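Local coordinates for protein intracellular serine protease (Bacillus licheniformis, PDB 4ZOQ) that probably acts as a subtilisin-family serine endopeptidase, a lanthipeptide protease that cuts peptide bonds with sequence specificity, at residues K28-E39 against E330-K338; V282-Y293 against K304-K312. All coordinates share one frame; numbering follows the deposited sequence.

Contact 1 of 2, residues K28-E39 against E330-K338; sequences KQTDSYRTYQIE and EVRAYQALK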
loop_
_atom_site.group_PDB
_atom_site.type_symbol
_atom_site.label_atom_id
_atom_site.label_comp_id
_atom_site.label_asym_id
_atom_site.label_seq_id
_atom_site.Cartn_x
_atom_site.Cartn_y
_atom_site.Cartn_z
ATOM N N LYS B 28 -0.319 16.888 12.434
ATOM C CA LYS B 28 0.453 16.101 13.389
ATOM C C LYS B 28 1.730 15.550 12.752
ATOM O O LYS B 28 2.826 15.767 13.248
ATOM C CB LYS B 28 -0.405 14.971 13.950
ATOM C CG LYS B 28 0.267 14.200 15.031
ATOM C CD LYS B 28 -0.603 13.095 15.627
ATOM C CE LYS B 28 0.072 12.540 16.901
ATOM N NZ LYS B 28 -0.308 13.297 18.134
ATOM N N GLN B 29 1.579 14.910 11.600
ATOM C CA GLN B 29 2.690 14.315 10.880
ATOM C C GLN B 29 3.809 15.315 10.514
ATOM O O GLN B 29 5.002 15.040 10.729
ATOM C CB GLN B 29 2.158 13.652 9.611
ATOM C CG GLN B 29 1.454 12.305 9.803
ATOM C CD GLN B 29 2.444 11.139 9.952
ATOM O OE1 GLN B 29 3.648 11.345 10.164
ATOM N NE2 GLN B 29 1.951 9.915 9.773
ATOM N N THR B 30 3.408 16.481 10.003
ATOM C CA THR B 30 4.317 17.454 9.400
ATOM C C THR B 30 4.678 18.625 10.329
ATOM O O THR B 30 5.275 19.607 9.872
ATOM C CB THR B 30 3.709 18.057 8.101
ATOM O OG1 THR B 30 2.490 18.738 8.425
ATOM C CG2 THR B 30 3.423 16.974 7.059
ATOM N N ASP B 31 4.307 18.518 11.605
ATOM C CA ASP B 31 4.487 19.579 12.591
ATOM C C ASP B 31 3.858 20.894 12.073
ATOM O O ASP B 31 4.558 21.898 11.856
ATOM C CB ASP B 31 5.968 19.788 12.943
ATOM C CG ASP B 31 6.160 20.702 14.169
ATOM O OD1 ASP B 31 5.169 20.940 14.909
ATOM O OD2 ASP B 31 7.300 21.164 14.403
ATOM N N SER B 32 2.545 20.860 11.846
ATOM C CA SER B 32 1.817 21.984 11.245
ATOM C C SER B 32 2.460 22.440 9.938
ATOM O O SER B 32 2.642 23.628 9.726
ATOM C CB SER B 32 1.708 23.146 12.230
ATOM O OG SER B 32 0.906 22.756 13.336
ATOM N N TYR B 33 2.838 21.477 9.090
ATOM C CA TYR B 33 3.355 21.725 7.734
ATOM C C TYR B 33 4.734 22.389 7.712
ATOM O O TYR B 33 5.171 22.878 6.682
ATOM C CB TYR B 33 2.339 22.547 6.938
ATOM C CG TYR B 33 0.996 21.899 7.091
ATOM C CD1 TYR B 33 0.705 20.704 6.434
ATOM C CD2 TYR B 33 0.038 22.437 7.951
ATOM C CE1 TYR B 33 -0.505 20.075 6.612
ATOM C CE2 TYR B 33 -1.177 21.811 8.146
ATOM C CZ TYR B 33 -1.442 20.632 7.472
ATOM O OH TYR B 33 -2.635 20.005 7.648
ATOM N N ARG B 34 5.449 22.366 8.826
ATOM C CA ARG B 34 6.806 22.889 8.830
ATOM C C ARG B 34 7.753 22.029 7.996
ATOM O O ARG B 34 8.726 22.533 7.451
ATOM C CB ARG B 34 7.315 22.986 10.254
ATOM C CG ARG B 34 6.800 24.187 10.966
ATOM C CD ARG B 34 7.192 24.172 12.447
ATOM N NE ARG B 34 6.643 25.352 13.101
ATOM C CZ ARG B 34 5.440 25.415 13.653
ATOM N NH1 ARG B 34 4.627 24.355 13.617
ATOM N NH2 ARG B 34 5.041 26.550 14.220
ATOM N N THR B 35 7.452 20.733 7.884
ATOM C CA THR B 35 8.290 19.819 7.114
ATOM C C THR B 35 8.346 20.207 5.631
ATOM O O THR B 35 9.331 19.884 4.962
ATOM C CB THR B 35 7.798 18.333 7.233
ATOM O OG1 THR B 35 6.483 18.171 6.667
ATOM C CG2 THR B 35 7.795 17.877 8.675
ATOM N N TYR B 36 7.347 20.956 5.141
ATOM C CA TYR B 36 7.354 21.399 3.742
ATOM C C TYR B 36 8.549 22.265 3.441
ATOM O O TYR B 36 8.997 22.317 2.304
ATOM C CB TYR B 36 6.101 22.187 3.368
ATOM C CG TYR B 36 4.810 21.395 3.326
ATOM C CD1 TYR B 36 4.798 20.005 3.465
ATOM C CD2 TYR B 36 3.596 22.048 3.202
ATOM C CE1 TYR B 36 3.603 19.292 3.454
ATOM C CE2 TYR B 36 2.395 21.346 3.194
ATOM C CZ TYR B 36 2.402 19.975 3.321
ATOM O OH TYR B 36 1.212 19.286 3.294
ATOM N N GLN B 37 9.043 22.983 4.440
ATOM C CA GLN B 37 10.240 23.793 4.236
ATOM C C GLN B 37 11.513 23.072 4.685
ATOM O O GLN B 37 12.593 23.599 4.516
ATOM C CB GLN B 37 10.099 25.168 4.902
ATOM C CG GLN B 37 10.095 25.131 6.396
ATOM C CD GLN B 37 10.108 26.512 7.041
ATOM O OE1 GLN B 37 9.661 26.679 8.165
ATOM N NE2 GLN B 37 10.756 27.453 6.396
ATOM N N ILE B 38 11.379 21.871 5.245
ATOM C CA ILE B 38 12.531 21.055 5.623
ATOM C C ILE B 38 12.839 20.085 4.482
ATOM O O ILE B 38 13.971 19.986 4.021
ATOM C CB ILE B 38 12.274 20.242 6.921
ATOM C CG1 ILE B 38 11.800 21.140 8.079
ATOM C CG2 ILE B 38 13.521 19.434 7.311
ATOM C CD1 ILE B 38 12.803 22.196 8.451
ATOM N N GLU B 39 11.819 19.367 4.032
ATOM C CA GLU B 39 11.950 18.453 2.920
ATOM C C GLU B 39 10.554 18.206 2.376
ATOM O O GLU B 39 9.716 17.540 2.991
ATOM C CB GLU B 39 12.639 17.140 3.329
ATOM C CG GLU B 39 12.761 16.125 2.177
ATOM C CD GLU B 39 13.530 16.694 0.967
ATOM O OE1 GLU B 39 12.912 16.868 -0.109
ATOM O OE2 GLU B 39 14.744 16.951 1.073
ATOM N N GLU B 330 3.973 4.945 16.582
ATOM C CA GLU B 330 3.426 5.856 15.590
ATOM C C GLU B 330 4.493 6.641 14.867
ATOM O O GLU B 330 5.342 7.297 15.499
ATOM C CB GLU B 330 2.466 6.832 16.235
ATOM C CG GLU B 330 1.789 7.773 15.250
ATOM C CD GLU B 330 0.788 8.644 15.967
ATOM O OE1 GLU B 330 0.520 8.328 17.139
ATOM O OE2 GLU B 330 0.233 9.593 15.378
ATOM N N VAL B 331 4.489 6.502 13.546
ATOM C CA VAL B 331 5.358 7.270 12.673
ATOM C C VAL B 331 5.009 8.760 12.665
ATOM O O VAL B 331 3.855 9.127 12.569
ATOM C CB VAL B 331 5.308 6.724 11.214
ATOM C CG1 VAL B 331 5.970 7.710 10.229
ATOM C CG2 VAL B 331 5.977 5.369 11.158
ATOM N N ARG B 332 6.019 9.608 12.765
ATOM C CA ARG B 332 5.835 11.059 12.663
ATOM C C ARG B 332 6.896 11.605 11.735
ATOM O O ARG B 332 8.092 11.581 12.063
ATOM C CB ARG B 332 5.903 11.739 14.031
ATOM C CG ARG B 332 4.751 11.356 14.979
ATOM C CD ARG B 332 5.052 11.898 16.376
ATOM N NE ARG B 332 6.298 11.297 16.865
ATOM C CZ ARG B 332 6.855 11.552 18.049
ATOM N NH1 ARG B 332 6.276 12.427 18.873
ATOM N NH2 ARG B 332 7.999 10.938 18.395
ATOM N N ALA B 333 6.469 12.094 10.573
ATOM C CA ALA B 333 7.415 12.540 9.548
ATOM C C ALA B 333 8.391 13.610 10.057
ATOM O O ALA B 333 9.579 13.515 9.771
ATOM C CB ALA B 333 6.656 13.068 8.336
ATOM N N TYR B 334 7.913 14.606 10.814
ATOM C CA TYR B 334 8.822 15.673 11.276
ATOM C C TYR B 334 9.871 15.123 12.232
ATOM O O TYR B 334 10.993 15.591 12.244
ATOM C CB TYR B 334 8.062 16.833 11.938
ATOM C CG TYR B 334 7.584 16.548 13.335
ATOM C CD1 TYR B 334 6.327 15.962 13.550
ATOM C CD2 TYR B 334 8.377 16.865 14.444
ATOM C CE1 TYR B 334 5.878 15.688 14.827
ATOM C CE2 TYR B 334 7.941 16.606 15.715
ATOM C CZ TYR B 334 6.682 16.015 15.907
ATOM O OH TYR B 334 6.228 15.748 17.175
ATOM N N GLN B 335 9.506 14.116 13.017
ATOM C CA GLN B 335 10.457 13.504 13.929
ATOM C C GLN B 335 11.489 12.725 13.134
ATOM O O GLN B 335 12.666 12.714 13.473
ATOM C CB GLN B 335 9.773 12.555 14.905
ATOM C CG GLN B 335 9.033 13.212 16.034
ATOM C CD GLN B 335 9.907 14.058 16.938
ATOM O OE1 GLN B 335 11.152 14.044 16.848
ATOM N NE2 GLN B 335 9.256 14.746 17.884
ATOM N N ALA B 336 11.020 12.060 12.077
ATOM C CA ALA B 336 11.901 11.305 11.192
ATOM C C ALA B 336 12.991 12.195 10.626
ATOM O O ALA B 336 14.175 11.840 10.656
ATOM C CB ALA B 336 11.094 10.662 10.050
ATOM N N LEU B 337 12.588 13.361 10.138
ATOM C CA LEU B 337 13.522 14.321 9.542
ATOM C C LEU B 337 14.393 14.936 10.646
ATOM O O LEU B 337 15.588 15.194 10.453
ATOM C CB LEU B 337 12.756 15.404 8.754
ATOM C CG LEU B 337 11.982 14.977 7.493
ATOM C CD1 LEU B 337 11.215 16.131 6.940
ATOM C CD2 LEU B 337 12.908 14.434 6.404
ATOM N N LYS B 338 13.797 15.122 11.818
ATOM C CA LYS B 338 14.504 15.754 12.924
ATOM C C LYS B 338 15.635 14.852 13.413
ATOM O O LYS B 338 16.690 15.335 13.851
ATOM C CB LYS B 338 13.534 16.057 14.063
ATOM C CG LYS B 338 14.075 16.907 15.179
ATOM C CD LYS B 338 13.099 16.900 16.369
ATOM C CE LYS B 338 13.780 16.391 17.637
ATOM N NZ LYS B 338 12.804 16.084 18.729
#
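The ring of Y334 is covered on one face by D31, whose CB makes a CH-pi contact 4.1 Å from the ring centroid, and on the opposite face by Q335, whose CG sits toward the rim. The same Q335 carbon also lies over one face of the R332 guanidinium. At the ring edge two carbonyl oxygens of the helix 24-30 end draw close: Q29 O is 3.3 Å from Y334 CD1 and K28 O is 3.4 Å from Y334 CE1. Y334 is brought there with CG between its backbone N and carbonyl carbon (chi1 76°), while T35 CG2 packs 3.4 Å from Y334 CB.

Just past the N-cap residue R332, Q29 accepts from two first-turn N-H groups that the helix itself cannot satisfy, joining the end of helix 24-30 to the start of helix 333-338. Q29 O takes Y334 N at 2.9 Å, and Q29 OE1, on a chain folded back at chi2 (-80°), takes A333 N at 2.9 Å, nearly in line with the amide C=O (175°). NE2 of the same amide donates to Q281. With an alanine in place of Q29, the N-H of buried A333 would probably lose its acceptor and Q281 the amide that donates to it. K28 CE lies 3.3 Å from E330 OE2, but its ammonium stays outside salt-bridge contact; that carboxylate oxygen has a weak bond to N205. Further along, L337 CD1 rests against I38 CG2 (4.0 Å) and the CB atoms of T35 and E39.

Past helix 24-30, D31 takes a positive phi and closes a Schellman motif, and the chain turns away where helix 333-338 docks. V331 and E330 lie against strand 221-226, and E39, V331 and L337 all touch helix 275-297.

Contact 2 of 2, residues V282-Y293 against K304-K312; sequences VAGTAALVISEY and KQVHHILRK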
loop_
_atom_site.group_PDB
_atom_site.type_symbol
_atom_site.label_atom_id
_atom_site.label_comp_id
_atom_site.label_asym_id
_atom_site.label_seq_id
_atom_site.Cartn_x
_atom_site.Cartn_y
_atom_site.Cartn_z
ATOM N N VAL B 282 3.125 6.398 6.140
ATOM C CA VAL B 282 4.450 5.859 6.377
ATOM C C VAL B 282 5.248 5.782 5.063
ATOM O O VAL B 282 6.434 6.106 5.026
ATOM C CB VAL B 282 4.361 4.453 7.047
ATOM C CG1 VAL B 282 5.763 3.909 7.393
ATOM C CG2 VAL B 282 3.488 4.529 8.280
ATOM N N ALA B 283 4.598 5.353 3.985
ATOM C CA ALA B 283 5.269 5.324 2.698
ATOM C C ALA B 283 5.699 6.752 2.313
ATOM O O ALA B 283 6.849 6.965 1.879
ATOM C CB ALA B 283 4.374 4.718 1.633
ATOM N N GLY B 284 4.791 7.721 2.520
ATOM C CA GLY B 284 5.074 9.123 2.261
ATOM C C GLY B 284 6.236 9.614 3.102
ATOM O O GLY B 284 7.135 10.300 2.599
ATOM N N THR B 285 6.243 9.212 4.371
ATOM C CA THR B 285 7.340 9.567 5.266
ATOM C C THR B 285 8.656 8.934 4.787
ATOM O O THR B 285 9.712 9.582 4.809
ATOM C CB THR B 285 7.080 9.124 6.718
ATOM O OG1 THR B 285 5.845 9.690 7.195
ATOM C CG2 THR B 285 8.240 9.588 7.622
ATOM N N ALA B 286 8.593 7.687 4.325
ATOM C CA ALA B 286 9.792 7.026 3.799
ATOM C C ALA B 286 10.371 7.777 2.597
ATOM O O ALA B 286 11.592 7.962 2.489
ATOM C CB ALA B 286 9.489 5.596 3.417
ATOM N N ALA B 287 9.485 8.198 1.695
ATOM C CA ALA B 287 9.888 8.981 0.526
ATOM C C ALA B 287 10.526 10.296 0.983
ATOM O O ALA B 287 11.484 10.772 0.374
ATOM C CB ALA B 287 8.698 9.239 -0.397
ATOM N N LEU B 288 10.026 10.864 2.072
ATOM C CA LEU B 288 10.652 12.086 2.574
ATOM C C LEU B 288 12.087 11.845 3.063
ATOM O O LEU B 288 12.978 12.648 2.781
ATOM C CB LEU B 288 9.819 12.712 3.695
ATOM C CG LEU B 288 8.612 13.552 3.296
ATOM C CD1 LEU B 288 8.085 14.295 4.537
ATOM C CD2 LEU B 288 9.000 14.536 2.177
ATOM N N VAL B 289 12.299 10.741 3.790
ATOM C CA VAL B 289 13.615 10.402 4.323
ATOM C C VAL B 289 14.584 10.126 3.176
ATOM O O VAL B 289 15.707 10.641 3.172
ATOM C CB VAL B 289 13.552 9.193 5.257
ATOM C CG1 VAL B 289 14.953 8.630 5.515
ATOM C CG2 VAL B 289 12.884 9.585 6.557
ATOM N N ILE B 290 14.136 9.352 2.188
ATOM C CA ILE B 290 14.971 9.083 1.037
ATOM C C ILE B 290 15.359 10.405 0.348
ATOM O O ILE B 290 16.528 10.615 0.024
ATOM C CB ILE B 290 14.275 8.132 0.027
ATOM C CG1 ILE B 290 14.172 6.717 0.607
ATOM C CG2 ILE B 290 15.058 8.089 -1.295
ATOM C CD1 ILE B 290 13.196 5.820 -0.070
ATOM N N SER B 291 14.393 11.308 0.172
ATOM C CA SER B 291 14.660 12.593 -0.465
ATOM C C SER B 291 15.709 13.386 0.336
ATOM O O SER B 291 16.716 13.837 -0.215
ATOM C CB SER B 291 13.366 13.395 -0.584
ATOM O OG SER B 291 12.416 12.710 -1.389
ATOM N N GLU B 292 15.516 13.501 1.651
ATOM C CA GLU B 292 16.493 14.241 2.427
ATOM C C GLU B 292 17.882 13.586 2.369
ATOM O O GLU B 292 18.894 14.263 2.177
ATOM C CB GLU B 292 16.068 14.374 3.877
ATOM C CG GLU B 292 17.118 15.078 4.688
ATOM C CD GLU B 292 16.544 15.888 5.810
ATOM O OE1 GLU B 292 15.465 16.497 5.618
ATOM O OE2 GLU B 292 17.183 15.920 6.881
ATOM N N TYR B 293 17.922 12.269 2.516
ATOM C CA TYR B 293 19.202 11.567 2.565
ATOM C C TYR B 293 19.969 11.738 1.251
ATOM O O TYR B 293 21.173 11.989 1.245
ATOM C CB TYR B 293 18.978 10.078 2.855
ATOM C CG TYR B 293 20.242 9.298 3.116
ATOM C CD1 TYR B 293 21.073 8.888 2.070
ATOM C CD2 TYR B 293 20.623 8.990 4.426
ATOM C CE1 TYR B 293 22.250 8.158 2.325
ATOM C CE2 TYR B 293 21.793 8.274 4.700
ATOM C CZ TYR B 293 22.597 7.861 3.648
ATOM O OH TYR B 293 23.747 7.168 3.924
ATOM N N LYS B 304 17.327 -0.587 4.741
ATOM C CA LYS B 304 17.559 -0.734 6.171
ATOM C C LYS B 304 17.829 0.606 6.815
ATOM O O LYS B 304 17.349 0.888 7.906
ATOM C CB LYS B 304 18.784 -1.621 6.439
ATOM C CG LYS B 304 18.522 -3.082 6.650
ATOM C CD LYS B 304 19.829 -3.828 6.979
ATOM C CE LYS B 304 19.628 -5.347 6.940
ATOM N NZ LYS B 304 20.895 -6.114 6.779
ATOM N N GLN B 305 18.559 1.461 6.117
ATOM C CA GLN B 305 18.818 2.782 6.659
ATOM C C GLN B 305 17.533 3.591 6.854
ATOM O O GLN B 305 17.362 4.235 7.884
ATOM C CB GLN B 305 19.769 3.544 5.760
ATOM C CG GLN B 305 21.212 3.197 6.009
ATOM C CD GLN B 305 22.130 3.814 4.974
ATOM O OE1 GLN B 305 22.099 3.452 3.794
ATOM N NE2 GLN B 305 22.911 4.805 5.402
ATOM N N VAL B 306 16.640 3.550 5.869
ATOM C CA VAL B 306 15.376 4.274 5.961
ATOM C C VAL B 306 14.512 3.664 7.055
ATOM O O VAL B 306 13.943 4.386 7.870
ATOM C CB VAL B 306 14.631 4.283 4.634
ATOM C CG1 VAL B 306 13.362 5.098 4.761
ATOM C CG2 VAL B 306 15.527 4.881 3.572
ATOM N N HIS B 307 14.448 2.335 7.080
ATOM C CA HIS B 307 13.677 1.616 8.088
ATOM C C HIS B 307 14.175 1.981 9.479
ATOM O O HIS B 307 13.385 2.159 10.425
ATOM C CB HIS B 307 13.783 0.103 7.864
ATOM C CG HIS B 307 12.885 -0.708 8.748
ATOM N ND1 HIS B 307 13.135 -0.906 10.092
ATOM C CD2 HIS B 307 11.753 -1.399 8.472
ATOM C CE1 HIS B 307 12.180 -1.662 10.609
ATOM N NE2 HIS B 307 11.328 -1.970 9.649
ATOM N N HIS B 308 15.493 2.106 9.595
ATOM C CA HIS B 308 16.115 2.467 10.865
ATOM C C HIS B 308 15.659 3.864 11.312
ATOM O O HIS B 308 15.324 4.076 12.468
ATOM C CB HIS B 308 17.650 2.403 10.757
ATOM C CG HIS B 308 18.345 2.673 12.045
ATOM N ND1 HIS B 308 18.481 1.720 13.029
ATOM C CD2 HIS B 308 18.876 3.813 12.549
ATOM C CE1 HIS B 308 19.090 2.251 14.076
ATOM N NE2 HIS B 308 19.341 3.520 13.810
ATOM N N ILE B 309 15.653 4.818 10.392
ATOM C CA ILE B 309 15.194 6.155 10.721
ATOM C C ILE B 309 13.700 6.151 11.149
ATOM O O ILE B 309 13.351 6.777 12.152
ATOM C CB ILE B 309 15.435 7.097 9.542
ATOM C CG1 ILE B 309 16.940 7.270 9.370
ATOM C CG2 ILE B 309 14.782 8.451 9.793
ATOM C CD1 ILE B 309 17.352 7.853 8.059
ATOM N N LEU B 310 12.849 5.410 10.435
ATOM C CA LEU B 310 11.429 5.292 10.787
ATOM C C LEU B 310 11.257 4.725 12.161
ATOM O O LEU B 310 10.454 5.224 12.968
ATOM C CB LEU B 310 10.685 4.389 9.792
ATOM C CG LEU B 310 10.579 4.978 8.383
ATOM C CD1 LEU B 310 9.991 4.025 7.373
ATOM C CD2 LEU B 310 9.705 6.236 8.472
ATOM N N ARG B 311 12.018 3.669 12.431
ATOM C CA ARG B 311 11.914 2.981 13.705
ATOM C C ARG B 311 12.334 3.867 14.894
ATOM O O ARG B 311 11.600 3.993 15.852
ATOM C CB ARG B 311 12.722 1.689 13.657
ATOM C CG ARG B 311 12.843 0.981 14.988
ATOM C CD ARG B 311 13.447 -0.383 14.788
ATOM N NE ARG B 311 14.903 -0.354 14.681
ATOM C CZ ARG B 311 15.750 -0.324 15.707
ATOM N NH1 ARG B 311 15.301 -0.275 16.961
ATOM N NH2 ARG B 311 17.056 -0.324 15.461
ATOM N N LYS B 312 13.460 4.552 14.798
ATOM C CA LYS B 312 13.919 5.334 15.932
ATOM C C LYS B 312 13.122 6.614 16.158
ATOM O O LYS B 312 13.123 7.152 17.260
ATOM C CB LYS B 312 15.400 5.693 15.768
ATOM C CG LYS B 312 16.320 4.504 15.900
ATOM C CD LYS B 312 16.515 4.236 17.404
ATOM C CE LYS B 312 17.689 3.309 17.691
ATOM N NZ LYS B 312 17.516 2.629 19.005
#
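V289 and V306 form the centre of this helix pair, sliding past each other in opposite directions with V289 CG1 3.9 Å from V306 CG1. Beside them I309 meets V289 tip to tip, its CD1 3.6 Å from V289 CG1, and the CG2 methyls of the same two residues also touch. A chi1 of 165° swings V289 CG1 away from the backbone N, where the one methyl meets both V306 and I309. V306 uses its other branch as well: CG2 meets I290 CG1 at 3.7 Å, the two side chains crossing at about a right angle. A286 has little bulk, and its CB sits 4.1 Å from V306 CG1. L310 fills the far end, touching T285 CG2 with CD2 (3.8 Å) and V282 CG1 with CD1.

Toward the C-terminal end of segment 282-293 the packing turns polar. Q305 NE2 donates to Y293 OH at 2.9 Å; the hydroxyl lies out of the amide plane, and ring and amide planes stand 78° apart. R299 adds a weak bond to the same hydroxyl, and Q305 OE1 takes the backbone N of S302.

The two axes come within 9.9 Å and run at 118° to each other. Helix 275-297 carries the predicted catalytic S276 near its start, about 12 Å from V282 between side chains, and helix 303-313 packs across it beside strand 168-172 of the main sheet. Between the two helices the core is aliphatic, with F170 of that strand beside it: burial of methyls probably holds the helices together, while the Y293-Q305 bond, with S302 and the weak R299 bond, probably limits how these side chains turn.

In the fold
Contact 1 and contact 2 lie on the same side of the chain's centre, their centres about 12 Å apart, and meet directly: E39 O approaches L288 CD2 to 3.2 Å. Helix 275-297 is the shared element. It packs against helix 303-313 in contact 2 and also meets helix 333-338, with T285 and V289 touching A336. Along the chain contact 2 is local and nested inside the long loop closed by contact 1, which brings the N-terminal helix 24-30 to the C-terminal helix. Parts of the chain near both its ends thus pack along helix 275-297, which bears the predicted catalytic serine S276 near its start, from Q281 and T285 on to E292.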